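Local coordinates for protein type I site-specific restriction-modification system, R (Restriction) subunit (Vibrio vulnificus, PDB 3H1T) that probably serves as the ATP-driven DNA-translocating and DNA-cleaving subunit of a type I restriction-modification enzyme, at residues 72-77 with 365-370; 90-95 with 104-109; 118-123 with 142-147; 126-131 with 135-140. All coordinates share one frame; numbering follows the deposited sequence.

Contact 1: 72-77 with 365-370; sequences EQKRAD and GIDDGF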
loop_
_atom_site.group_PDB
_atom_site.type_symbol
_atom_site.label_atom_id
_atom_site.label_comp_id
_atom_site.label_asym_id
_atom_site.label_seq_id
_atom_site.Cartn_x
_atom_site.Cartn_y
_atom_site.Cartn_z
ATOM N N GLU A 72 -9.781 -0.997 17.303
ATOM C CA GLU A 72 -8.328 -0.930 17.194
ATOM C C GLU A 72 -7.604 0.330 17.729
ATOM O O GLU A 72 -7.840 0.728 18.853
ATOM C CB GLU A 72 -8.025 -1.097 15.692
ATOM C CG GLU A 72 -6.633 -1.646 15.319
ATOM C CD GLU A 72 -6.488 -3.153 15.484
ATOM O OE1 GLU A 72 -7.506 -3.882 15.466
ATOM O OE2 GLU A 72 -5.324 -3.592 15.620
ATOM N N GLN A 73 -6.702 0.883 16.898
ATOM C CA GLN A 73 -5.853 2.053 17.212
ATOM C C GLN A 73 -4.613 1.570 17.961
ATOM O O GLN A 73 -4.567 1.630 19.174
ATOM C CB GLN A 73 -6.613 3.087 18.036
ATOM C CG GLN A 73 -7.253 4.217 17.246
ATOM C CD GLN A 73 -6.250 5.287 16.895
ATOM O OE1 GLN A 73 -6.453 6.477 17.166
ATOM N NE2 GLN A 73 -5.153 4.871 16.297
ATOM N N LYS A 74 -3.614 1.074 17.229
ATOM C CA LYS A 74 -2.399 0.536 17.845
ATOM C C LYS A 74 -1.520 1.601 18.484
ATOM O O LYS A 74 -1.279 2.661 17.896
ATOM C CB LYS A 74 -1.619 -0.267 16.805
ATOM C CG LYS A 74 -2.370 -1.499 16.312
ATOM C CD LYS A 74 -1.618 -2.191 15.193
ATOM C CE LYS A 74 -2.193 -3.573 14.887
ATOM N NZ LYS A 74 -3.181 -3.583 13.764
ATOM N N ARG A 75 -1.000 1.292 19.672
ATOM C CA ARG A 75 -0.215 2.243 20.449
ATOM C C ARG A 75 0.868 1.525 21.259
ATOM O O ARG A 75 0.630 0.456 21.827
ATOM C CB ARG A 75 -1.212 2.949 21.372
ATOM C CG ARG A 75 -0.830 4.224 22.076
ATOM C CD ARG A 75 -1.992 4.571 22.997
ATOM N NE ARG A 75 -3.249 3.946 22.555
ATOM C CZ ARG A 75 -4.128 4.495 21.709
ATOM N NH1 ARG A 75 -3.908 5.702 21.197
ATOM N NH2 ARG A 75 -5.238 3.840 21.378
ATOM N N ALA A 76 2.058 2.105 21.288
ATOM C CA ALA A 76 3.156 1.541 22.056
ATOM C C ALA A 76 3.420 2.476 23.241
ATOM O O ALA A 76 3.369 3.693 23.083
ATOM C CB ALA A 76 4.408 1.419 21.184
ATOM N N ASP A 77 3.682 1.920 24.420
ATOM C CA ASP A 77 3.933 2.755 25.592
ATOM C C ASP A 77 5.001 3.809 25.314
ATOM O O ASP A 77 4.788 4.988 25.584
ATOM C CB ASP A 77 4.332 1.903 26.793
ATOM C CG ASP A 77 3.210 1.012 27.259
ATOM O OD1 ASP A 77 2.043 1.426 27.122
ATOM O OD2 ASP A 77 3.486 -0.089 27.772
ATOM N N GLY A 365 -2.986 -3.345 5.898
ATOM C CA GLY A 365 -3.622 -2.065 5.666
ATOM C C GLY A 365 -5.028 -2.018 6.242
ATOM O O GLY A 365 -5.391 -1.052 6.926
ATOM N N ILE A 366 -5.833 -3.042 5.993
ATOM C CA ILE A 366 -7.185 -3.049 6.539
ATOM C C ILE A 366 -7.123 -3.086 8.058
ATOM O O ILE A 366 -7.858 -2.375 8.734
ATOM C CB ILE A 366 -8.029 -4.284 6.107
ATOM C CG1 ILE A 366 -8.222 -4.312 4.591
ATOM C CG2 ILE A 366 -9.408 -4.210 6.762
ATOM C CD1 ILE A 366 -8.857 -5.593 4.108
ATOM N N ASP A 367 -6.237 -3.910 8.599
ATOM C CA ASP A 367 -6.131 -3.992 10.040
ATOM C C ASP A 367 -5.658 -2.696 10.684
ATOM O O ASP A 367 -5.985 -2.429 11.832
ATOM C CB ASP A 367 -5.206 -5.122 10.475
ATOM C CG ASP A 367 -5.391 -5.464 11.937
ATOM O OD1 ASP A 367 -6.555 -5.714 12.315
ATOM O OD2 ASP A 367 -4.403 -5.479 12.704
ATOM N N ASP A 368 -4.901 -1.889 9.950
ATOM C CA ASP A 368 -4.403 -0.642 10.510
ATOM C C ASP A 368 -5.376 0.513 10.300
ATOM O O ASP A 368 -5.143 1.621 10.782
ATOM C CB ASP A 368 -3.051 -0.282 9.885
ATOM C CG ASP A 368 -1.931 -1.229 10.298
ATOM O OD1 ASP A 368 -2.117 -2.047 11.219
ATOM O OD2 ASP A 368 -0.846 -1.131 9.699
ATOM N N GLY A 369 -6.454 0.247 9.570
ATOM C CA GLY A 369 -7.431 1.282 9.302
ATOM C C GLY A 369 -7.004 2.213 8.176
ATOM O O GLY A 369 -7.505 3.325 8.056
ATOM N N PHE A 370 -6.077 1.752 7.342
ATOM C CA PHE A 370 -5.566 2.554 6.236
ATOM C C PHE A 370 -6.102 2.166 4.870
ATOM O O PHE A 370 -5.924 2.897 3.902
ATOM C CB PHE A 370 -4.039 2.491 6.212
ATOM C CG PHE A 370 -3.390 3.248 7.330
ATOM C CD1 PHE A 370 -3.768 4.565 7.608
ATOM C CD2 PHE A 370 -2.373 2.664 8.087
ATOM C CE1 PHE A 370 -3.139 5.291 8.628
ATOM C CE2 PHE A 370 -1.735 3.383 9.112
ATOM C CZ PHE A 370 -2.120 4.694 9.381
#
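The ammonium of Lys74 sits among three carboxylates, two of them across the contact, so that Glu72, Lys74, Asp367 and Asp368 form one salt-bridge network. Lys74 NZ lies 2.5 Å from Asp367 OD2, a very short separation whose exact value is doubtful, and 3.2 Å from Asp368 OD1, which it meets nearly head-on along the C-O bond. Within its own segment Lys74 NZ bonds Glu72 OE2 at 2.8 Å, coming from above that carboxylate plane. The lysine chain is extended as far as CE and bent at its last torsion (chi4 95°), which turns NZ in among the acids; it crosses both aspartates at about a right angle. Glu72 OE2 and Asp367 OD2 stand 3.6 Å apart, their carboxylate planes steeply inclined. Behind this shell, Asp368 OD2 is held by the hydroxyls of Tyr181 and Tyr360. Helix 362-368 ends here in a Schellman motif, with Phe370 N bonded to Gly365 O (2.9 Å) and Gly369 N to Ile366 O (3.1 Å). Backbone bonding of Lys74 with Phe56 ties the loop to the chain that follows strand 49-55. Between 72-77 and 365-370 the join of the N-terminal domain to what is probably the first P-loop NTPase-like domain rests on charge: one lysine spans to two aspartates, and its positive charge probably offsets the repulsion between Glu72 and Asp367.

Contact 2: 90-95 with 104-109; sequences VVEAKP and MQQAKD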
loop_
_atom_site.group_PDB
_atom_site.type_symbol
_atom_site.label_atom_id
_atom_site.label_comp_id
_atom_site.label_asym_id
_atom_site.label_seq_id
_atom_site.Cartn_x
_atom_site.Cartn_y
_atom_site.Cartn_z
ATOM N N VAL A 90 11.589 0.151 21.212
ATOM C CA VAL A 90 10.247 0.263 21.758
ATOM C C VAL A 90 10.163 -0.346 23.159
ATOM O O VAL A 90 10.871 -1.305 23.470
ATOM C CB VAL A 90 9.223 -0.397 20.779
ATOM C CG1 VAL A 90 9.404 -1.909 20.742
ATOM C CG2 VAL A 90 7.814 0.008 21.162
ATOM N N VAL A 91 9.308 0.223 24.001
ATOM C CA VAL A 91 9.176 -0.247 25.370
ATOM C C VAL A 91 7.751 -0.584 25.800
ATOM O O VAL A 91 6.809 0.150 25.514
ATOM C CB VAL A 91 9.699 0.826 26.373
ATOM C CG1 VAL A 91 9.690 0.270 27.802
ATOM C CG2 VAL A 91 11.095 1.256 25.978
ATOM N N GLU A 92 7.595 -1.693 26.504
ATOM C CA GLU A 92 6.296 -2.080 27.027
ATOM C C GLU A 92 6.425 -1.907 28.540
ATOM O O GLU A 92 7.266 -2.543 29.171
ATOM C CB GLU A 92 5.973 -3.541 26.683
ATOM C CG GLU A 92 4.712 -3.777 25.842
ATOM C CD GLU A 92 3.428 -3.222 26.456
ATOM O OE1 GLU A 92 2.995 -3.713 27.522
ATOM O OE2 GLU A 92 2.849 -2.290 25.856
ATOM N N ALA A 93 5.615 -1.041 29.127
ATOM C CA ALA A 93 5.701 -0.829 30.562
ATOM C C ALA A 93 4.575 -1.579 31.241
ATOM O O ALA A 93 3.554 -1.877 30.625
ATOM C CB ALA A 93 5.620 0.668 30.886
ATOM N N LYS A 94 4.779 -1.919 32.502
ATOM C CA LYS A 94 3.782 -2.628 33.267
ATOM C C LYS A 94 3.876 -2.085 34.681
ATOM O O LYS A 94 4.874 -1.468 35.045
ATOM C CB LYS A 94 4.056 -4.135 33.247
ATOM C CG LYS A 94 3.644 -4.815 31.942
ATOM C CD LYS A 94 2.117 -4.867 31.793
ATOM C CE LYS A 94 1.656 -5.181 30.358
ATOM N NZ LYS A 94 2.053 -6.525 29.847
ATOM N N PRO A 95 2.831 -2.276 35.497
ATOM C CA PRO A 95 2.893 -1.771 36.877
ATOM C C PRO A 95 4.053 -2.397 37.672
ATOM O O PRO A 95 4.399 -3.555 37.445
ATOM C CB PRO A 95 1.521 -2.149 37.439
ATOM C CG PRO A 95 1.145 -3.359 36.622
ATOM C CD PRO A 95 1.560 -2.971 35.235
HETATM N N MSE A 104 7.245 -8.934 27.498
HETATM C CA MSE A 104 8.254 -9.228 26.488
HETATM C C MSE A 104 7.720 -9.561 25.102
HETATM O O MSE A 104 8.131 -8.940 24.120
HETATM C CB MSE A 104 9.184 -10.356 26.951
HETATM C CG MSE A 104 10.455 -10.466 26.094
HETATM SE SE MSE A 104 11.695 -8.972 26.344
HETATM C CE MSE A 104 10.928 -7.651 25.161
ATOM N N GLN A 105 6.813 -10.531 25.004
ATOM C CA GLN A 105 6.289 -10.885 23.693
ATOM C C GLN A 105 5.481 -9.729 23.106
ATOM O O GLN A 105 5.498 -9.523 21.901
ATOM C CB GLN A 105 5.507 -12.222 23.750
ATOM C CG GLN A 105 6.461 -13.449 23.565
ATOM C CD GLN A 105 5.810 -14.847 23.708
ATOM O OE1 GLN A 105 6.496 -15.872 23.619
ATOM N NE2 GLN A 105 4.497 -14.885 23.924
ATOM N N GLN A 106 4.812 -8.949 23.948
ATOM C CA GLN A 106 4.056 -7.803 23.440
ATOM C C GLN A 106 4.998 -6.734 22.876
ATOM O O GLN A 106 4.703 -6.094 21.871
ATOM C CB GLN A 106 3.192 -7.181 24.546
ATOM C CG GLN A 106 2.417 -5.927 24.095
ATOM C CD GLN A 106 1.475 -6.193 22.925
ATOM O OE1 GLN A 106 0.474 -6.903 23.067
ATOM N NE2 GLN A 106 1.798 -5.632 21.760
ATOM N N ALA A 107 6.127 -6.533 23.546
ATOM C CA ALA A 107 7.106 -5.550 23.105
ATOM C C ALA A 107 7.789 -6.030 21.832
ATOM O O ALA A 107 8.073 -5.240 20.940
ATOM C CB ALA A 107 8.140 -5.308 24.195
ATOM N N LYS A 108 8.059 -7.329 21.759
ATOM C CA LYS A 108 8.689 -7.915 20.577
ATOM C C LYS A 108 7.751 -7.774 19.373
ATOM O O LYS A 108 8.186 -7.534 18.252
ATOM C CB LYS A 108 9.001 -9.402 20.813
ATOM C CG LYS A 108 10.233 -9.650 21.675
ATOM C CD LYS A 108 10.490 -11.127 21.953
ATOM C CE LYS A 108 10.462 -11.980 20.691
ATOM N NZ LYS A 108 11.300 -13.206 20.818
ATOM N N ASP A 109 6.453 -7.914 19.624
ATOM C CA ASP A 109 5.454 -7.806 18.571
ATOM C C ASP A 109 5.400 -6.398 17.977
ATOM O O ASP A 109 5.160 -6.250 16.785
ATOM C CB ASP A 109 4.071 -8.198 19.103
ATOM C CG ASP A 109 3.170 -8.782 18.023
ATOM O OD1 ASP A 109 3.423 -9.917 17.572
ATOM O OD2 ASP A 109 2.200 -8.101 17.626
#
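In the beta-alpha-beta unit of strand 86-93, helix 104-114 and strand 118-122, Val90 and Glu92 of the first strand pack against Gln106 and Ala107 on the helix. The methyl of Ala107 reaches the root of the glutamate, CB of Ala107 to CB of Glu92 3.7 Å, where the two backbones also come nearest. Just beyond, Glu92 CG lies 3.6 Å from Gln106 CG, and the carboxyl carbon Glu92 CD is 3.7 Å from the same Gln106 methylene. Here the aliphatic parts touch, while the carboxylate and amide planes are turned 68° apart. A chi1 of -120°, away from the staggered values, and a bend at chi2 bring the Glu92 chain slantwise across that of Gln106. The helix runs back across the sheet as the crossover between two parallel neighbours; the axis of 104-109 passes 7.6 Å from that of strand 90-93, their directions 150° apart. Asp77, Glu92 and Lys94 follow the spacing of the PD-(D/E)XK nuclease motif, consistent with an N-terminal nuclease domain. Asp77 OD2 accepts a hydrogen bond from Ala93 N and lies close to Glu92 OE2, whereas Lys94 NZ is a long 3.8 Å from Glu92 OE1. Two residues before Glu92, Val90 CG1 approaches the carbonyl oxygen of Ala107 at 3.6 Å, and the same valine packs on Ala76 of the strand alongside.

Contact 3: 118-123 with 142-147; sequences FAYSTN and RFPTPD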
loop_
_atom_site.group_PDB
_atom_site.type_symbol
_atom_site.label_atom_id
_atom_site.label_comp_id
_atom_site.label_asym_id
_atom_site.label_seq_id
_atom_site.Cartn_x
_atom_site.Cartn_y
_atom_site.Cartn_z
ATOM N N PHE A 118 15.297 -3.402 18.592
ATOM C CA PHE A 118 15.450 -3.444 20.041
ATOM C C PHE A 118 14.107 -3.367 20.761
ATOM O O PHE A 118 13.292 -2.491 20.491
ATOM C CB PHE A 118 16.379 -2.312 20.495
ATOM C CG PHE A 118 17.719 -2.343 19.821
ATOM C CD1 PHE A 118 18.645 -3.342 20.125
ATOM C CD2 PHE A 118 18.008 -1.449 18.788
ATOM C CE1 PHE A 118 19.836 -3.466 19.397
ATOM C CE2 PHE A 118 19.193 -1.555 18.055
ATOM C CZ PHE A 118 20.110 -2.569 18.358
ATOM N N ALA A 119 13.870 -4.290 21.680
ATOM C CA ALA A 119 12.609 -4.294 22.401
ATOM C C ALA A 119 12.815 -4.408 23.903
ATOM O O ALA A 119 13.670 -5.165 24.354
ATOM C CB ALA A 119 11.729 -5.450 21.900
ATOM N N TYR A 120 12.028 -3.666 24.677
ATOM C CA TYR A 120 12.153 -3.676 26.129
ATOM C C TYR A 120 10.852 -3.875 26.872
ATOM O O TYR A 120 9.811 -3.379 26.486
ATOM C CB TYR A 120 12.775 -2.366 26.601
ATOM C CG TYR A 120 14.104 -2.107 25.961
ATOM C CD1 TYR A 120 15.270 -2.655 26.500
ATOM C CD2 TYR A 120 14.188 -1.404 24.762
ATOM C CE1 TYR A 120 16.491 -2.512 25.853
ATOM C CE2 TYR A 120 15.400 -1.256 24.097
ATOM C CZ TYR A 120 16.546 -1.817 24.642
ATOM O OH TYR A 120 17.721 -1.708 23.953
ATOM N N SER A 121 10.922 -4.617 27.955
ATOM C CA SER A 121 9.780 -4.822 28.798
ATOM C C SER A 121 10.286 -4.349 30.152
ATOM O O SER A 121 11.395 -4.697 30.555
ATOM C CB SER A 121 9.398 -6.298 28.817
ATOM O OG SER A 121 8.287 -6.478 29.649
ATOM N N THR A 122 9.496 -3.547 30.855
ATOM C CA THR A 122 9.928 -3.047 32.139
ATOM C C THR A 122 8.772 -2.864 33.087
ATOM O O THR A 122 7.642 -2.641 32.658
ATOM C CB THR A 122 10.630 -1.696 31.991
ATOM O OG1 THR A 122 10.947 -1.174 33.289
ATOM C CG2 THR A 122 9.721 -0.717 31.257
ATOM N N ASN A 123 9.067 -2.966 34.381
ATOM C CA ASN A 123 8.069 -2.779 35.421
ATOM C C ASN A 123 8.560 -1.686 36.351
ATOM O O ASN A 123 8.145 -1.610 37.508
ATOM C CB ASN A 123 7.833 -4.088 36.195
ATOM C CG ASN A 123 9.102 -4.641 36.853
ATOM O OD1 ASN A 123 10.205 -4.134 36.660
ATOM N ND2 ASN A 123 8.934 -5.703 37.630
ATOM N N ARG A 142 20.075 -0.956 33.396
ATOM C CA ARG A 142 19.580 0.321 32.912
ATOM C C ARG A 142 19.352 0.274 31.399
ATOM O O ARG A 142 19.788 -0.653 30.725
ATOM C CB ARG A 142 20.587 1.429 33.264
ATOM C CG ARG A 142 22.021 1.131 32.828
ATOM C CD ARG A 142 22.764 2.401 32.461
ATOM N NE ARG A 142 22.921 2.555 31.017
ATOM C CZ ARG A 142 24.045 2.304 30.354
ATOM N NH1 ARG A 142 25.117 1.891 31.006
ATOM N NH2 ARG A 142 24.095 2.458 29.037
ATOM N N PHE A 143 18.648 1.274 30.880
ATOM C CA PHE A 143 18.383 1.370 29.449
ATOM C C PHE A 143 19.623 1.752 28.661
ATOM O O PHE A 143 20.428 2.547 29.110
ATOM C CB PHE A 143 17.311 2.425 29.178
ATOM C CG PHE A 143 15.927 2.000 29.532
ATOM C CD1 PHE A 143 15.248 1.071 28.739
ATOM C CD2 PHE A 143 15.305 2.507 30.673
ATOM C CE1 PHE A 143 13.976 0.638 29.081
ATOM C CE2 PHE A 143 14.028 2.080 31.027
ATOM C CZ PHE A 143 13.361 1.134 30.228
ATOM N N PRO A 144 19.795 1.176 27.463
ATOM C CA PRO A 144 20.954 1.523 26.645
ATOM C C PRO A 144 20.780 2.990 26.231
ATOM O O PRO A 144 19.665 3.538 26.264
ATOM C CB PRO A 144 20.813 0.584 25.444
ATOM C CG PRO A 144 20.200 -0.636 26.063
ATOM C CD PRO A 144 19.090 0.027 26.863
ATOM N N THR A 145 21.868 3.625 25.812
ATOM C CA THR A 145 21.790 5.007 25.393
ATOM C C THR A 145 21.552 5.037 23.888
ATOM O O THR A 145 21.808 4.053 23.189
ATOM C CB THR A 145 23.091 5.755 25.719
ATOM O OG1 THR A 145 24.172 5.188 24.965
ATOM C CG2 THR A 145 23.423 5.637 27.186
ATOM N N PRO A 146 21.038 6.168 23.366
ATOM C CA PRO A 146 20.801 6.268 21.923
ATOM C C PRO A 146 22.029 5.857 21.118
ATOM O O PRO A 146 21.930 5.142 20.124
ATOM C CB PRO A 146 20.459 7.743 21.737
ATOM C CG PRO A 146 19.674 8.047 22.976
ATOM C CD PRO A 146 20.520 7.370 24.055
ATOM N N ASP A 147 23.185 6.323 21.559
ATOM C CA ASP A 147 24.449 6.037 20.892
ATOM C C ASP A 147 24.799 4.552 20.918
ATOM O O ASP A 147 25.232 3.997 19.906
ATOM C CB ASP A 147 25.559 6.870 21.537
ATOM C CG ASP A 147 26.858 6.819 20.763
ATOM O OD1 ASP A 147 27.564 5.789 20.833
ATOM O OD2 ASP A 147 27.166 7.826 20.090
#
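This is an apolar, largely aromatic contact: Tyr120 and Thr122 on strand 118-122 meet Phe143 and Pro144 in the loop that leads from strand 137-140 into helix 146-157. Phe143 turns an edge toward the face of Tyr120 in a T-shaped pair, with ring centroids 5.8 Å apart and planes at 73°. The touching corner is CE1 of Phe143, 4.1 Å from Tyr120 CB, and CZ of the same ring lies 4.2 Å from Thr122 CG2; both strand groups lie near the plane of the phenylalanine ring, at its edge. Tyr120 CG stands anti to its carbonyl carbon (chi1 -57°), holding the ring where both loop residues meet it. Pro144 comes obliquely at the far end of the tyrosine, its CD 3.8 Å from Tyr120 CE1 and its CG 3.4 Å from Tyr120 OH. Thr122 OG1 is hydrogen-bonded to the backbone of Glu126. The loop is also held by Ser41 OG, bonded to the carbonyl of Phe143, and Trp43 NE1, bonded to that of Pro144. Packing without polar bonds of its own thus seats the loop on the sheet, and the buried tyrosine hydroxyl, close to the proline ring, is satisfied by the Glu129 carboxylate (OE2).

Contact 4: 126-131 with 135-140; sequences EILEFD and GEEQLL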
loop_
_atom_site.group_PDB
_atom_site.type_symbol
_atom_site.label_atom_id
_atom_site.label_comp_id
_atom_site.label_asym_id
_atom_site.label_seq_id
_atom_site.Cartn_x
_atom_site.Cartn_y
_atom_site.Cartn_z
ATOM N N GLU A 126 12.781 -3.220 37.090
ATOM C CA GLU A 126 13.512 -4.154 36.237
ATOM C C GLU A 126 13.362 -3.821 34.760
ATOM O O GLU A 126 12.378 -3.216 34.343
ATOM C CB GLU A 126 13.046 -5.588 36.479
ATOM C CG GLU A 126 13.528 -6.197 37.760
ATOM C CD GLU A 126 12.702 -7.398 38.156
ATOM O OE1 GLU A 126 11.468 -7.250 38.289
ATOM O OE2 GLU A 126 13.286 -8.485 38.343
ATOM N N ILE A 127 14.349 -4.234 33.973
ATOM C CA ILE A 127 14.343 -3.988 32.542
ATOM C C ILE A 127 14.755 -5.250 31.806
ATOM O O ILE A 127 15.812 -5.805 32.067
ATOM C CB ILE A 127 15.315 -2.852 32.190
ATOM C CG1 ILE A 127 14.884 -1.572 32.920
ATOM C CG2 ILE A 127 15.334 -2.631 30.692
ATOM C CD1 ILE A 127 15.926 -0.462 32.920
ATOM N N LEU A 128 13.910 -5.712 30.900
ATOM C CA LEU A 128 14.194 -6.914 30.127
ATOM C C LEU A 128 14.374 -6.521 28.662
ATOM O O LEU A 128 13.496 -5.901 28.076
ATOM C CB LEU A 128 13.028 -7.900 30.239
ATOM C CG LEU A 128 13.300 -9.386 30.486
ATOM C CD1 LEU A 128 12.124 -10.130 29.892
ATOM C CD2 LEU A 128 14.614 -9.845 29.855
ATOM N N GLU A 129 15.501 -6.889 28.063
ATOM C CA GLU A 129 15.771 -6.536 26.677
ATOM C C GLU A 129 15.837 -7.727 25.719
ATOM O O GLU A 129 16.391 -8.769 26.053
ATOM C CB GLU A 129 17.098 -5.775 26.582
ATOM C CG GLU A 129 17.549 -5.448 25.158
ATOM C CD GLU A 129 19.001 -4.984 25.053
ATOM O OE1 GLU A 129 19.912 -5.828 25.183
ATOM O OE2 GLU A 129 19.229 -3.777 24.836
ATOM N N PHE A 130 15.238 -7.579 24.543
ATOM C CA PHE A 130 15.362 -8.605 23.535
ATOM C C PHE A 130 16.045 -7.860 22.406
ATOM O O PHE A 130 15.525 -6.877 21.881
ATOM C CB PHE A 130 14.047 -9.169 23.013
ATOM C CG PHE A 130 14.261 -10.232 21.969
ATOM C CD1 PHE A 130 14.531 -11.550 22.340
ATOM C CD2 PHE A 130 14.315 -9.895 20.614
ATOM C CE1 PHE A 130 14.860 -12.511 21.377
ATOM C CE2 PHE A 130 14.648 -10.851 19.646
ATOM C CZ PHE A 130 14.918 -12.154 20.026
ATOM N N ASP A 131 17.226 -8.321 22.039
ATOM C CA ASP A 131 17.985 -7.667 20.992
ATOM C C ASP A 131 17.945 -8.523 19.730
ATOM O O ASP A 131 18.487 -9.630 19.707
ATOM C CB ASP A 131 19.417 -7.482 21.493
ATOM C CG ASP A 131 20.301 -6.747 20.513
ATOM O OD1 ASP A 131 20.106 -6.873 19.292
ATOM O OD2 ASP A 131 21.223 -6.051 20.978
ATOM N N GLY A 135 19.827 -11.816 19.280
ATOM C CA GLY A 135 18.878 -12.856 19.609
ATOM C C GLY A 135 18.898 -13.190 21.086
ATOM O O GLY A 135 18.248 -14.139 21.507
ATOM N N GLU A 136 19.642 -12.422 21.876
ATOM C CA GLU A 136 19.749 -12.631 23.317
ATOM C C GLU A 136 18.684 -11.861 24.097
ATOM O O GLU A 136 18.373 -10.717 23.771
ATOM C CB GLU A 136 21.130 -12.182 23.804
ATOM C CG GLU A 136 22.253 -13.132 23.444
ATOM C CD GLU A 136 23.630 -12.526 23.647
ATOM O OE1 GLU A 136 23.788 -11.664 24.546
ATOM O OE2 GLU A 136 24.556 -12.929 22.912
ATOM N N GLU A 137 18.119 -12.484 25.128
ATOM C CA GLU A 137 17.120 -11.820 25.956
ATOM C C GLU A 137 17.705 -11.736 27.355
ATOM O O GLU A 137 18.067 -12.756 27.941
ATOM C CB GLU A 137 15.812 -12.619 25.984
ATOM C CG GLU A 137 14.658 -11.872 26.642
ATOM C CD GLU A 137 13.369 -12.682 26.683
ATOM O OE1 GLU A 137 12.983 -13.261 25.642
ATOM O OE2 GLU A 137 12.738 -12.737 27.761
ATOM N N GLN A 138 17.792 -10.533 27.904
ATOM C CA GLN A 138 18.384 -10.399 29.226
ATOM C C GLN A 138 17.982 -9.162 30.018
ATOM O O GLN A 138 17.521 -8.166 29.470
ATOM C CB GLN A 138 19.909 -10.434 29.091
ATOM C CG GLN A 138 20.466 -9.315 28.235
ATOM C CD GLN A 138 21.901 -9.557 27.808
ATOM O OE1 GLN A 138 22.567 -8.665 27.273
ATOM N NE2 GLN A 138 22.386 -10.773 28.038
ATOM N N LEU A 139 18.164 -9.246 31.327
ATOM C CA LEU A 139 17.866 -8.135 32.217
ATOM C C LEU A 139 19.031 -7.142 32.189
ATOM O O LEU A 139 20.197 -7.545 32.143
ATOM C CB LEU A 139 17.670 -8.668 33.629
ATOM C CG LEU A 139 16.439 -9.533 33.833
ATOM C CD1 LEU A 139 16.667 -10.429 35.048
ATOM C CD2 LEU A 139 15.208 -8.632 34.005
ATOM N N LEU A 140 18.724 -5.849 32.204
ATOM C CA LEU A 140 19.770 -4.834 32.189
ATOM C C LEU A 140 19.681 -4.027 33.461
ATOM O O LEU A 140 18.629 -3.978 34.106
ATOM C CB LEU A 140 19.610 -3.881 31.002
ATOM C CG LEU A 140 19.456 -4.493 29.607
ATOM C CD1 LEU A 140 19.237 -3.379 28.595
ATOM C CD2 LEU A 140 20.686 -5.336 29.249
HETATM O O HOH W 1 16.991 -5.289 35.557
HETATM O O HOH W 2 22.779 -5.763 25.620
HETATM O O HOH W 3 19.903 -8.738 25.131
#
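Glu129 and Gln138 exchange two backbone hydrogen bonds, Glu129 N to Gln138 O at 2.8 Å and nearly straight (172°), and Gln138 N to Glu129 O at 2.9 Å, making an antiparallel hydrogen-bonded pair. Beside the turn, Asp131 takes part twice: its N donates to Glu136 O (3.2 Å), and its O receives Gly135 N at a short 2.6 Å. Gly135 has a positive phi of 79°, a backbone shape that suits glycine and lets the chain swing back. At the other end Leu140 N reaches Ile127 O (2.9 Å), and a water bridges Ile127 N to Leu140 O. The Glu129 carboxylate stands on the face it shares with Gln138 and Leu140. One of its oxygens, OE1, takes two waters, one passing on to Glu136 O and the other weakly to Gln138 OE1, while OE2 is held by Tyr120 OH and Arg152; Leu140 CD1 lies 3.8 Å from Glu129 OE2. On the opposite face, Leu128 CD1 meets Glu137 OE2 at 3.4 Å, and the methylene Glu137 CB lies at the edge of the Phe130 ring, 4.0 Å from Phe130 CD1. With CG anti to the backbone N (chi1 180°), that ring reaches Gly135 beside the turn; Lys108 of helix 104-114 makes a cation-pi contact with it, and Met104, a selenomethionine, packs on Leu128, Phe130 and Glu137. The two non-hydrogen-bonded pairs, Leu128 with Leu139 and Phe130 with Glu137, complete an antiparallel beta hairpin whose second strand is outermost in the N-terminal mixed sheet.

All four contacts reach one mixed sheet of the N-terminal domain, ordered 49-55, 75-81, 86-93, 118-122, 127-131, 137-140. Contacts 2, 3 and 4 stay within that domain and step across the sheet. The centres of contacts 2 and 3 are 11 Å apart, those of contacts 3 and 4 8 Å. Tyr120 links them: its backbone bonds strand 86-93 and its hydroxyl Glu129. Met104 likewise spans contacts 2 and 4. In sequence, the two segments of contact 1 bracket the rest; contact 2 closes before contact 3 opens, and contact 4 lies between the segments of contact 3. Contact 1, about 26 Å from contact 4 between centres, instead ties the sheet to helix 362-368, joining the probable nuclease domain to the probable motor region.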